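Local coordinates for methyltransferase (Streptomyces regensis, PDB 5N5D) that transfers a methyl group from S-adenosylmethionine to a hydroxyl oxygen during biosynthesis of the pyrrolobenzodiazepine tomaymycin, at the interface of chains A and B. Sequence-based numbering; all coordinates share one arbitrary frame. Chains: chain A/B, Methyltransferase.

The interface of chains A and B. Residues chain A 58-61, 163, 165; chain B 58-61, 163.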
loop_
_atom_site.group_PDB
_atom_site.type_symbol
_atom_site.label_atom_id
_atom_site.label_comp_id
_atom_site.label_asym_id
_atom_site.label_seq_id
_atom_site.Cartn_x
_atom_site.Cartn_y
_atom_site.Cartn_z
ATOM N N ARG A 58 -6.370 -8.629 4.523
ATOM C CA ARG A 58 -5.849 -9.851 5.129
ATOM C C ARG A 58 -4.751 -9.544 6.141
ATOM O O ARG A 58 -4.677 -10.175 7.204
ATOM C CB ARG A 58 -5.345 -10.791 4.038
ATOM C CG ARG A 58 -6.473 -11.351 3.179
ATOM C CD ARG A 58 -5.971 -12.202 2.050
ATOM N NE ARG A 58 -5.362 -13.443 2.508
ATOM C CZ ARG A 58 -4.970 -14.413 1.694
ATOM N NH1 ARG A 58 -5.128 -14.289 0.382
ATOM N NH2 ARG A 58 -4.424 -15.504 2.193
ATOM N N LEU A 59 -3.905 -8.556 5.847
ATOM C CA LEU A 59 -2.868 -8.168 6.797
ATOM C C LEU A 59 -3.477 -7.641 8.087
ATOM O O LEU A 59 -2.948 -7.883 9.178
ATOM C CB LEU A 59 -1.957 -7.115 6.166
ATOM C CG LEU A 59 -0.987 -7.646 5.116
ATOM C CD1 LEU A 59 -0.383 -6.477 4.359
ATOM C CD2 LEU A 59 0.098 -8.482 5.776
ATOM N N ARG A 60 -4.572 -6.895 7.976
ATOM C CA ARG A 60 -5.312 -6.408 9.134
ATOM C C ARG A 60 -6.111 -7.508 9.821
ATOM O O ARG A 60 -6.588 -7.299 10.942
ATOM C CB ARG A 60 -6.241 -5.276 8.681
ATOM C CG ARG A 60 -7.123 -4.641 9.762
ATOM C CD ARG A 60 -6.310 -3.886 10.799
ATOM N NE ARG A 60 -5.739 -4.772 11.812
ATOM C CZ ARG A 60 -4.992 -4.368 12.835
ATOM N NH1 ARG A 60 -4.712 -3.078 13.009
ATOM N NH2 ARG A 60 -4.522 -5.261 13.697
ATOM N N GLN A 61 -6.240 -8.682 9.198
ATOM C CA GLN A 61 -7.135 -9.728 9.689
ATOM C C GLN A 61 -8.535 -9.160 9.896
ATOM O O GLN A 61 -9.198 -9.411 10.909
ATOM C CB GLN A 61 -6.601 -10.363 10.972
ATOM C CG GLN A 61 -5.200 -10.930 10.836
ATOM C CD GLN A 61 -4.712 -11.588 12.108
ATOM O OE1 GLN A 61 -4.610 -10.945 13.154
ATOM N NE2 GLN A 61 -4.415 -12.879 12.029
ATOM N N GLY A 163 -7.101 0.748 15.373
ATOM C CA GLY A 163 -6.507 -0.259 14.522
ATOM C C GLY A 163 -7.143 -0.361 13.155
ATOM O O GLY A 163 -6.551 -0.974 12.255
ATOM N N VAL A 165 -8.323 0.300 9.379
ATOM C CA VAL A 165 -7.679 0.855 8.195
ATOM C C VAL A 165 -8.755 1.491 7.327
ATOM O O VAL A 165 -9.797 0.878 7.065
ATOM C CB VAL A 165 -6.903 -0.220 7.414
ATOM C CG1 VAL A 165 -5.988 0.434 6.375
ATOM C CG2 VAL A 165 -6.108 -1.104 8.361
ATOM N N ARG B 58 2.450 -1.280 11.341
ATOM C CA ARG B 58 1.480 -1.145 12.425
ATOM C C ARG B 58 0.191 -1.906 12.137
ATOM O O ARG B 58 -0.407 -2.487 13.048
ATOM C CB ARG B 58 1.192 0.330 12.674
ATOM C CG ARG B 58 2.377 1.059 13.242
ATOM C CD ARG B 58 2.096 2.523 13.415
ATOM N NE ARG B 58 1.181 2.782 14.515
ATOM C CZ ARG B 58 0.935 3.993 14.993
ATOM N NH1 ARG B 58 1.542 5.045 14.462
ATOM N NH2 ARG B 58 0.091 4.150 16.003
ATOM N N LEU B 59 -0.249 -1.911 10.878
ATOM C CA LEU B 59 -1.452 -2.650 10.507
ATOM C C LEU B 59 -1.276 -4.143 10.733
ATOM O O LEU B 59 -2.220 -4.836 11.134
ATOM C CB LEU B 59 -1.797 -2.386 9.043
ATOM C CG LEU B 59 -2.517 -1.075 8.775
ATOM C CD1 LEU B 59 -2.471 -0.765 7.289
ATOM C CD2 LEU B 59 -3.945 -1.170 9.270
ATOM N N ARG B 60 -0.077 -4.656 10.473
ATOM C CA ARG B 60 0.281 -6.045 10.724
ATOM C C ARG B 60 0.554 -6.314 12.197
ATOM O O ARG B 60 0.627 -7.482 12.598
ATOM C CB ARG B 60 1.518 -6.388 9.883
ATOM C CG ARG B 60 2.169 -7.756 10.116
ATOM C CD ARG B 60 1.317 -8.901 9.590
ATOM N NE ARG B 60 0.203 -9.217 10.479
ATOM C CZ ARG B 60 -0.744 -10.116 10.218
ATOM N NH1 ARG B 60 -0.734 -10.809 9.081
ATOM N NH2 ARG B 60 -1.711 -10.320 11.101
ATOM N N GLN B 61 0.671 -5.263 13.009
ATOM C CA GLN B 61 1.124 -5.396 14.391
ATOM C C GLN B 61 2.462 -6.130 14.440
ATOM O O GLN B 61 2.683 -7.017 15.268
ATOM C CB GLN B 61 0.081 -6.108 15.255
ATOM C CG GLN B 61 -1.306 -5.495 15.197
ATOM C CD GLN B 61 -2.328 -6.299 15.977
ATOM O OE1 GLN B 61 -2.860 -7.294 15.485
ATOM N NE2 GLN B 61 -2.602 -5.874 17.203
ATOM N N GLY B 163 1.509 -15.006 7.424
ATOM C CA GLY B 163 0.988 -13.714 7.788
ATOM C C GLY B 163 1.971 -12.582 7.583
ATOM O O GLY B 163 1.557 -11.418 7.542
HETATM O O HOH W 1 -3.007 -7.514 11.960
HETATM O O HOH W 2 -5.319 -8.016 13.665
#
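Two copies of the C-terminal end of helix 47-60 meet about a two-fold axis, each laying an arginine over the other's last turn. A:Arg60 leaves its backbone with CG anti to the backbone N (chi1 179°), then bends at chi2 and chi3, so that its guanidinium lies face-on over B:Leu59 O; the carbonyl oxygen sits over the centre of the group, 3.3 Å from CZ. The oxygen meets the guanidinium face rather than an N-H; a positive charge there would probably favour the contact. B:Arg60 covers A:Leu59 O in the same way, its CZ 3.3 Å from that oxygen. Each guanidinium is steadied from its own chain: A:Arg60 NH1 donates to A:Gly163 O at 2.9 Å, on a lone pair in the carbonyl plane, whereas B:Arg60 NH1 reaches B:Gly163 O from above the carbonyl plane. The amide of B:Gln61 stands at the edge of the A:Arg60 guanidinium, the planes 63° apart, and its OE1 lies near NH2 without a hydrogen bond. Water 2 links them instead, 2.9 Å from A:Arg60 NH2 in a nearly straight bond and 3.1 Å from B:Gln61 OE1. It also joins water 1, which bridges A:Leu59 O and B:Leu59 O. An alanine in place of A:Arg60 would remove the guanidinium, and would probably lose its cover over B:Leu59 O, its bond to A:Gly163 O and its link through water 2 to B:Gln61 OE1. The side chains of B:Leu59 and A:Arg60 cross at about a right angle, with B:Leu59 CD2 3.9 Å from A:Arg60 CD, while B:Leu59 CD1 packs 3.8 Å from A:Val165 CG1. The patch thus joins two helix ends, and the loop residues A:Gln61 and B:Gln61 that follow them, to the start of strand 165-169 of the Rossmann-like fold, within the symmetric interface of the deposited dimer.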